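Local coordinates for acetyltransferase (Bacillus cereus, PDB 1Y9W), which probably transfers an acyl group, most likely acetyl, to an acceptor substrate, at residues K50-T56 / F68-D72; G96-I100 / F136-L140; E39-V43 / E87-I91. The contacts are given in a common frame with arbitrary orientation. Residues are numbered along the deposited sequence.

Contact 1: K50-T56 / F68-D72; sequences KIFGGVT and FLWVD
Strands 51-56 and 68-71 form an antiparallel beta hairpin, axes 4.7 Å apart with 165° between their directions. F68 and T56 make a hydrogen-bonded pair, T56 N to F68 O 2.8 Å and F68 N to T56 O 3.2 Å; the F68 ring edge (chi1 m) meets T56 OG1, CD2 to OG1 3.8 Å. L69 faces V55, non-hydrogen-bonded, CA to CA 4.2 Å, with L69 CD1 4.1 Å from V55 CG2. W70 and G54 are hydrogen-bonded again (G54 N to W70 O 2.8 Å, W70 N to G54 O 2.9 Å); the indole (chi1 t, chi2 79°) reaches back to I51, W70 CZ3 lying 3.5 Å from I51 O at the ring edge and 4.2 Å from I51 CG2. V71 stands opposite G53 (CA to CA 4.0 Å), where a CB would sit tight against W70 O and V71 CG2. D72 N donates to F52 O (2.8 Å), D72 OD1 bonds S74 N, and a water donates to I51 O (2.5 Å) and weakly to D72 OD2 (3.3 Å). F52 (phi/psi -89/-20) and G53 both face V44, a classic beta bulge. Strand 38-45 flanks 51-60, helix 80-94 covers V55, and the second subunit packs on I51, F68 and W70.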
loop_
_atom_site.group_PDB
_atom_site.type_symbol
_atom_site.label_atom_id
_atom_site.label_comp_id
_atom_site.label_asym_id
_atom_site.label_seq_id
_atom_site.Cartn_x
_atom_site.Cartn_y
_atom_site.Cartn_z
ATOM N N LYS A 50 17.166 -7.832 -22.183
ATOM C CA LYS A 50 16.763 -6.431 -22.121
ATOM C C LYS A 50 15.262 -6.401 -21.831
ATOM O O LYS A 50 14.472 -7.072 -22.503
ATOM C CB LYS A 50 17.036 -5.706 -23.439
ATOM C CG LYS A 50 16.572 -4.253 -23.426
ATOM C CD LYS A 50 16.930 -3.526 -24.712
ATOM C CE LYS A 50 16.503 -2.069 -24.639
ATOM N NZ LYS A 50 16.865 -1.298 -25.872
ATOM N N ILE A 51 14.882 -5.627 -20.819
ATOM C CA ILE A 51 13.490 -5.498 -20.409
ATOM C C ILE A 51 12.873 -4.245 -21.000
ATOM O O ILE A 51 13.255 -3.129 -20.670
ATOM C CB ILE A 51 13.387 -5.466 -18.870
ATOM C CG1 ILE A 51 13.965 -6.772 -18.312
ATOM C CG2 ILE A 51 11.931 -5.266 -18.432
ATOM C CD1 ILE A 51 14.068 -6.814 -16.806
ATOM N N PHE A 52 11.911 -4.457 -21.884
ATOM C CA PHE A 52 11.203 -3.387 -22.574
ATOM C C PHE A 52 9.982 -2.934 -21.792
ATOM O O PHE A 52 9.481 -1.837 -22.009
ATOM C CB PHE A 52 10.770 -3.874 -23.959
ATOM C CG PHE A 52 11.920 -4.182 -24.879
ATOM C CD1 PHE A 52 12.519 -3.173 -25.629
ATOM C CD2 PHE A 52 12.425 -5.478 -24.972
ATOM C CE1 PHE A 52 13.606 -3.449 -26.460
ATOM C CE2 PHE A 52 13.516 -5.772 -25.799
ATOM C CZ PHE A 52 14.107 -4.758 -26.544
ATOM N N GLY A 53 9.502 -3.782 -20.889
ATOM C CA GLY A 53 8.347 -3.427 -20.093
ATOM C C GLY A 53 8.044 -4.516 -19.091
ATOM O O GLY A 53 8.540 -5.634 -19.219
ATOM N N GLY A 54 7.238 -4.199 -18.083
ATOM C CA GLY A 54 6.893 -5.195 -17.086
ATOM C C GLY A 54 5.822 -4.704 -16.139
ATOM O O GLY A 54 5.504 -3.508 -16.105
ATOM N N VAL A 55 5.256 -5.629 -15.373
ATOM C CA VAL A 55 4.218 -5.297 -14.406
ATOM C C VAL A 55 4.342 -6.272 -13.246
ATOM O O VAL A 55 4.618 -7.455 -13.449
ATOM C CB VAL A 55 2.799 -5.411 -15.037
ATOM C CG1 VAL A 55 2.543 -6.845 -15.500
ATOM C CG2 VAL A 55 1.738 -4.953 -14.034
ATOM N N THR A 56 4.167 -5.771 -12.030
ATOM C CA THR A 56 4.249 -6.621 -10.848
ATOM C C THR A 56 3.070 -6.312 -9.941
ATOM O O THR A 56 2.587 -5.179 -9.896
ATOM C CB THR A 56 5.557 -6.384 -10.046
ATOM O OG1 THR A 56 5.472 -5.134 -9.346
ATOM C CG2 THR A 56 6.767 -6.346 -10.985
ATOM N N PHE A 68 3.501 -2.117 -9.588
ATOM C CA PHE A 68 4.261 -1.329 -10.544
ATOM C C PHE A 68 4.043 -1.781 -11.980
ATOM O O PHE A 68 3.942 -2.976 -12.273
ATOM C CB PHE A 68 5.752 -1.417 -10.221
ATOM C CG PHE A 68 6.103 -0.909 -8.862
ATOM C CD1 PHE A 68 6.308 0.444 -8.648
ATOM C CD2 PHE A 68 6.199 -1.784 -7.790
ATOM C CE1 PHE A 68 6.605 0.925 -7.388
ATOM C CE2 PHE A 68 6.495 -1.317 -6.522
ATOM C CZ PHE A 68 6.698 0.047 -6.320
ATOM N N LEU A 69 3.968 -0.806 -12.874
ATOM C CA LEU A 69 3.816 -1.080 -14.292
ATOM C C LEU A 69 4.723 -0.096 -15.011
ATOM O O LEU A 69 4.591 1.121 -14.858
ATOM C CB LEU A 69 2.367 -0.891 -14.737
ATOM C CG LEU A 69 2.116 -1.376 -16.162
ATOM C CD1 LEU A 69 0.651 -1.685 -16.337
ATOM C CD2 LEU A 69 2.573 -0.325 -17.150
ATOM N N TRP A 70 5.656 -0.626 -15.788
ATOM C CA TRP A 70 6.592 0.224 -16.499
ATOM C C TRP A 70 6.829 -0.235 -17.926
ATOM O O TRP A 70 6.822 -1.428 -18.224
ATOM C CB TRP A 70 7.930 0.254 -15.754
ATOM C CG TRP A 70 9.001 1.011 -16.470
ATOM C CD1 TRP A 70 9.161 2.366 -16.515
ATOM C CD2 TRP A 70 10.055 0.456 -17.264
ATOM N NE1 TRP A 70 10.250 2.689 -17.286
ATOM C CE2 TRP A 70 10.818 1.534 -17.758
ATOM C CE3 TRP A 70 10.426 -0.850 -17.609
ATOM C CZ2 TRP A 70 11.933 1.346 -18.578
ATOM C CZ3 TRP A 70 11.537 -1.035 -18.426
ATOM C CH2 TRP A 70 12.274 0.057 -18.900
ATOM N N VAL A 71 7.028 0.734 -18.805
ATOM C CA VAL A 71 7.314 0.465 -20.197
ATOM C C VAL A 71 8.433 1.408 -20.614
ATOM O O VAL A 71 8.383 2.612 -20.347
ATOM C CB VAL A 71 6.086 0.698 -21.088
ATOM C CG1 VAL A 71 6.503 0.733 -22.556
ATOM C CG2 VAL A 71 5.074 -0.412 -20.862
ATOM N N ASP A 72 9.454 0.853 -21.255
ATOM C CA ASP A 72 10.580 1.652 -21.699
ATOM C C ASP A 72 10.061 2.784 -22.580
ATOM O O ASP A 72 9.208 2.571 -23.437
ATOM C CB ASP A 72 11.550 0.778 -22.485
ATOM C CG ASP A 72 12.870 1.455 -22.722
ATOM O OD1 ASP A 72 12.865 2.601 -23.216
ATOM O OD2 ASP A 72 13.912 0.842 -22.415
HETATM O O HOH W 1 15.118 -1.487 -20.371
#

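Contact 2: G96-I100 / F136-L140; sequences GCRLI and FEKRL
Backbone pairing sets the register between 96-100 and 136-140, which meet antiparallel. After R98 (phi/psi -105/-15) the chain extends through L99 and I100. L99 faces R139 as a non-hydrogen-bonded pair (CA to CA 4.5 Å), and I100 faces K138 as a hydrogen-bonded pair (CA to CA 5.3 Å) with I100 N to K138 O at 2.9 Å and K138 N to I100 O at 3.1 Å. L140 N to R98 O, 2.6 Å, carries the pairing to the C-terminal residue. CA-H...O contacts join L99 CA to K138 O (3.6 Å) and E137 CA to I100 O (3.3 Å).

Apolar contacts gather round L140 (chi1 m, chi2 t): its CD1 lies 4.0 Å from C97 CB, its CD2 3.8 Å from I100 CD1. On the other face L99 (chi1 t, chi2 p) sets CD1 over the guanidinium of R139 (chi1 m, chi2 m), 3.7 Å from R139 NE.

Among the charges, R139 NH2 and E137 OE1 form a salt bridge at 3.3 Å whose hydrogen bonds are weak; R139 also bonds E125 O of the second subunit, where D126 pairs with R98. K138 NZ reaches H116 O and E89.

G96, at positive phi, is the C-prime residue of the Schellman motif ending helix 80-94. Strand 133-139 lies antiparallel between 99-105 and 119-124, the chain's last strand inserted between the two before it, as in the GNAT fold.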
loop_
_atom_site.group_PDB
_atom_site.type_symbol
_atom_site.label_atom_id
_atom_site.label_comp_id
_atom_site.label_asym_id
_atom_site.label_seq_id
_atom_site.Cartn_x
_atom_site.Cartn_y
_atom_site.Cartn_z
ATOM N N GLY A 96 -8.825 -16.925 -9.412
ATOM C CA GLY A 96 -9.970 -16.647 -8.565
ATOM C C GLY A 96 -10.079 -15.232 -8.024
ATOM O O GLY A 96 -10.836 -14.993 -7.078
ATOM N N CYS A 97 -9.326 -14.294 -8.601
ATOM C CA CYS A 97 -9.395 -12.903 -8.159
ATOM C C CYS A 97 -10.682 -12.302 -8.690
ATOM O O CYS A 97 -11.049 -12.484 -9.853
ATOM C CB CYS A 97 -8.188 -12.107 -8.651
ATOM S SG CYS A 97 -6.665 -12.604 -7.828
ATOM N N ARG A 98 -11.366 -11.584 -7.814
ATOM C CA ARG A 98 -12.641 -10.977 -8.141
ATOM C C ARG A 98 -12.483 -9.476 -8.336
ATOM O O ARG A 98 -13.359 -8.806 -8.896
ATOM C CB ARG A 98 -13.610 -11.243 -6.987
ATOM C CG ARG A 98 -13.187 -12.411 -6.076
ATOM C CD ARG A 98 -13.808 -12.279 -4.702
ATOM N NE ARG A 98 -13.463 -10.988 -4.117
ATOM C CZ ARG A 98 -14.220 -10.318 -3.249
ATOM N NH1 ARG A 98 -15.388 -10.808 -2.840
ATOM N NH2 ARG A 98 -13.815 -9.138 -2.807
ATOM N N LEU A 99 -11.346 -8.957 -7.891
ATOM C CA LEU A 99 -11.099 -7.531 -7.949
ATOM C C LEU A 99 -9.635 -7.193 -8.186
ATOM O O LEU A 99 -8.742 -7.982 -7.864
ATOM C CB LEU A 99 -11.559 -6.925 -6.619
ATOM C CG LEU A 99 -11.074 -5.558 -6.145
ATOM C CD1 LEU A 99 -11.815 -4.443 -6.879
ATOM C CD2 LEU A 99 -11.317 -5.456 -4.654
ATOM N N ILE A 100 -9.403 -6.014 -8.760
ATOM C CA ILE A 100 -8.051 -5.515 -9.001
ATOM C C ILE A 100 -7.982 -4.097 -8.449
ATOM O O ILE A 100 -8.851 -3.272 -8.746
ATOM C CB ILE A 100 -7.701 -5.452 -10.498
ATOM C CG1 ILE A 100 -7.899 -6.823 -11.137
ATOM C CG2 ILE A 100 -6.247 -5.008 -10.666
ATOM C CD1 ILE A 100 -7.584 -6.856 -12.619
ATOM N N PHE A 136 -7.738 3.501 -8.087
ATOM C CA PHE A 136 -8.601 2.793 -9.025
ATOM C C PHE A 136 -8.980 1.373 -8.621
ATOM O O PHE A 136 -8.325 0.736 -7.801
ATOM C CB PHE A 136 -7.941 2.723 -10.411
ATOM C CG PHE A 136 -7.783 4.058 -11.091
ATOM C CD1 PHE A 136 -6.636 4.829 -10.892
ATOM C CD2 PHE A 136 -8.777 4.538 -11.944
ATOM C CE1 PHE A 136 -6.478 6.065 -11.537
ATOM C CE2 PHE A 136 -8.634 5.767 -12.593
ATOM C CZ PHE A 136 -7.483 6.535 -12.391
ATOM N N GLU A 137 -10.062 0.893 -9.223
ATOM C CA GLU A 137 -10.551 -0.452 -8.994
ATOM C C GLU A 137 -11.239 -0.934 -10.262
ATOM O O GLU A 137 -11.728 -0.146 -11.071
ATOM C CB GLU A 137 -11.556 -0.508 -7.835
ATOM C CG GLU A 137 -12.914 0.100 -8.149
ATOM C CD GLU A 137 -14.050 -0.624 -7.450
ATOM O OE1 GLU A 137 -13.883 -0.989 -6.269
ATOM O OE2 GLU A 137 -15.115 -0.823 -8.075
ATOM N N LYS A 138 -11.243 -2.248 -10.422
ATOM C CA LYS A 138 -11.885 -2.907 -11.538
ATOM C C LYS A 138 -12.365 -4.236 -10.979
ATOM O O LYS A 138 -11.584 -5.002 -10.404
ATOM C CB LYS A 138 -10.914 -3.151 -12.692
ATOM C CG LYS A 138 -11.514 -4.048 -13.759
ATOM C CD LYS A 138 -10.560 -4.343 -14.892
ATOM C CE LYS A 138 -10.501 -3.205 -15.888
ATOM N NZ LYS A 138 -9.692 -3.606 -17.083
ATOM N N ARG A 139 -13.661 -4.480 -11.115
ATOM C CA ARG A 139 -14.270 -5.702 -10.626
ATOM C C ARG A 139 -14.152 -6.745 -11.722
ATOM O O ARG A 139 -14.396 -6.444 -12.891
ATOM C CB ARG A 139 -15.734 -5.434 -10.286
ATOM C CG ARG A 139 -15.903 -4.391 -9.201
ATOM C CD ARG A 139 -15.533 -4.972 -7.859
ATOM N NE ARG A 139 -15.517 -3.969 -6.802
ATOM C CZ ARG A 139 -15.521 -4.261 -5.505
ATOM N NH1 ARG A 139 -15.548 -5.528 -5.111
ATOM N NH2 ARG A 139 -15.487 -3.291 -4.601
ATOM N N LEU A 140 -13.756 -7.958 -11.348
ATOM C CA LEU A 140 -13.597 -9.032 -12.322
ATOM C C LEU A 140 -14.836 -9.927 -12.402
ATOM O O LEU A 140 -15.724 -9.796 -11.529
ATOM C CB LEU A 140 -12.366 -9.883 -11.979
ATOM C CG LEU A 140 -10.994 -9.211 -12.080
ATOM C CD1 LEU A 140 -9.896 -10.217 -11.741
ATOM C CD2 LEU A 140 -10.803 -8.666 -13.489
ATOM O OXT LEU A 140 -14.898 -10.754 -13.339
#

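Contact 3: E39-V43 / E87-I91; sequences EVSLV and EIEGI
L42 has the largest surface covered here, 75 Å², and its CA-to-CB bond points from strand 39-43 toward helix 87-91 (chi1 m, chi2 t). Its CD1 is the meeting point: 3.3 Å from E87 CG, 3.9 Å from I88 N, 4.3 Å from I88 CB and 3.8 Å from I91 CD1. The methyl thus rests against E87, I88 and I91, about a turn of the helix, and meets the aliphatic part of E87. L42 and I88 also have the nearest backbones, CA to CA 7.2 Å, while the strand and helix axes approach to 9.4 Å with 148° between their N-to-C directions. No hydrogen bond crosses this gap.

Such apolar packing of a helix on the face of a beta sheet belongs to the alpha/beta GNAT fold, in which helix 80-94 follows strand 63-71 and here lies against the sheet. I88, buried and with 55 Å² covered, has chi1 and chi2 both t, which sends CD1 to V40 CG1 at 3.7 Å; it also touches V55 and L64 of the two following strands.

V40, with 51 Å² covered and chi1 p, presents both methyls to the helix: CG2 lies 4.2 Å from I91 CD1. Two residues apart on an extended strand (phi/psi near -139/143 and -126/144), V40 and L42 share one face, and S41 between them points away from the helix. I88 and I91, three residues apart in the helix, both point toward the strand. Strand 38-45 is outermost in the sheet of this chain, and L42 and V43 pair antiparallel with a strand of the second subunit, so the sheet runs on across the interface.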
loop_
_atom_site.group_PDB
_atom_site.type_symbol
_atom_site.label_atom_id
_atom_site.label_comp_id
_atom_site.label_asym_id
_atom_site.label_seq_id
_atom_site.Cartn_x
_atom_site.Cartn_y
_atom_site.Cartn_z
ATOM N N GLU A 39 2.989 -13.259 -5.124
ATOM C CA GLU A 39 3.462 -12.162 -5.956
ATOM C C GLU A 39 3.438 -12.654 -7.394
ATOM O O GLU A 39 3.683 -13.828 -7.662
ATOM C CB GLU A 39 4.892 -11.773 -5.582
ATOM C CG GLU A 39 5.024 -10.947 -4.313
ATOM C CD GLU A 39 6.480 -10.689 -3.947
ATOM O OE1 GLU A 39 7.188 -11.651 -3.566
ATOM O OE2 GLU A 39 6.921 -9.523 -4.052
ATOM N N VAL A 40 3.132 -11.757 -8.319
ATOM C CA VAL A 40 3.089 -12.114 -9.725
ATOM C C VAL A 40 3.708 -10.983 -10.529
ATOM O O VAL A 40 3.554 -9.811 -10.180
ATOM C CB VAL A 40 1.643 -12.333 -10.194
ATOM C CG1 VAL A 40 0.826 -11.099 -9.914
ATOM C CG2 VAL A 40 1.622 -12.647 -11.686
ATOM N N SER A 41 4.426 -11.328 -11.591
ATOM C CA SER A 41 5.037 -10.311 -12.431
ATOM C C SER A 41 5.253 -10.833 -13.834
ATOM O O SER A 41 5.557 -12.010 -14.040
ATOM C CB SER A 41 6.376 -9.840 -11.851
ATOM O OG SER A 41 7.420 -10.748 -12.139
ATOM N N LEU A 42 5.081 -9.942 -14.800
ATOM C CA LEU A 42 5.260 -10.279 -16.199
ATOM C C LEU A 42 6.249 -9.301 -16.797
ATOM O O LEU A 42 6.265 -8.124 -16.434
ATOM C CB LEU A 42 3.931 -10.173 -16.953
ATOM C CG LEU A 42 2.846 -11.185 -16.584
ATOM C CD1 LEU A 42 1.658 -10.997 -17.505
ATOM C CD2 LEU A 42 3.387 -12.599 -16.719
ATOM N N VAL A 43 7.084 -9.787 -17.705
ATOM C CA VAL A 43 8.046 -8.921 -18.362
ATOM C C VAL A 43 8.061 -9.168 -19.857
ATOM O O VAL A 43 7.839 -10.288 -20.319
ATOM C CB VAL A 43 9.499 -9.126 -17.828
ATOM C CG1 VAL A 43 9.609 -8.612 -16.407
ATOM C CG2 VAL A 43 9.890 -10.596 -17.900
ATOM N N GLU A 87 -2.832 -8.926 -19.767
ATOM C CA GLU A 87 -2.260 -10.217 -19.437
ATOM C C GLU A 87 -2.250 -10.531 -17.949
ATOM O O GLU A 87 -2.527 -11.662 -17.543
ATOM C CB GLU A 87 -0.831 -10.302 -19.960
ATOM C CG GLU A 87 -0.315 -11.722 -20.033
ATOM C CD GLU A 87 -0.278 -12.249 -21.460
ATOM O OE1 GLU A 87 -1.268 -12.042 -22.203
ATOM O OE2 GLU A 87 0.744 -12.875 -21.834
ATOM N N ILE A 88 -1.923 -9.551 -17.117
ATOM C CA ILE A 88 -1.889 -9.864 -15.707
ATOM C C ILE A 88 -3.296 -9.948 -15.127
ATOM O O ILE A 88 -3.510 -10.635 -14.132
ATOM C CB ILE A 88 -1.013 -8.872 -14.913
ATOM C CG1 ILE A 88 -0.562 -9.543 -13.604
ATOM C CG2 ILE A 88 -1.771 -7.579 -14.675
ATOM C CD1 ILE A 88 0.447 -8.754 -12.783
ATOM N N GLU A 89 -4.264 -9.280 -15.750
ATOM C CA GLU A 89 -5.643 -9.361 -15.256
ATOM C C GLU A 89 -6.131 -10.795 -15.470
ATOM O O GLU A 89 -6.774 -11.388 -14.600
ATOM C CB GLU A 89 -6.558 -8.396 -16.012
ATOM C CG GLU A 89 -6.035 -6.978 -16.065
ATOM C CD GLU A 89 -7.039 -5.994 -16.621
ATOM O OE1 GLU A 89 -7.736 -6.339 -17.600
ATOM O OE2 GLU A 89 -7.121 -4.866 -16.082
ATOM N N GLY A 90 -5.812 -11.344 -16.638
ATOM C CA GLY A 90 -6.205 -12.706 -16.951
ATOM C C GLY A 90 -5.663 -13.680 -15.920
ATOM O O GLY A 90 -6.367 -14.587 -15.474
ATOM N N ILE A 91 -4.406 -13.495 -15.533
ATOM C CA ILE A 91 -3.799 -14.371 -14.547
ATOM C C ILE A 91 -4.562 -14.250 -13.239
ATOM O O ILE A 91 -4.774 -15.241 -12.533
ATOM C CB ILE A 91 -2.322 -13.998 -14.290
ATOM C CG1 ILE A 91 -1.525 -14.063 -15.595
ATOM C CG2 ILE A 91 -1.728 -14.938 -13.262
ATOM C CD1 ILE A 91 -0.076 -13.645 -15.449
#

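In the fold
All three contacts reach the same mixed sheet. Contact 3 has no exposed residue among those that touch; contact 1 has buried I51, G53, G54 and V55 with K50 exposed, and contact 2 sets buried C97, L99 and I100 against exposed R139 and L140. Contacts 1 and 2 join antiparallel strands through backbone hydrogen bonds, one within a hairpin, the other between strands distant in sequence; contact 3 sets a helix on the sheet mainly through aliphatic side chains, with no hydrogen bond across. V55 O lies 2.9 Å from L42 N, a probable hydrogen bond linking contacts 1 and 3. The K138 NZ to E89 OE2 salt bridge, 3.0 Å, links 2 and 3. Each contact touches the second subunit.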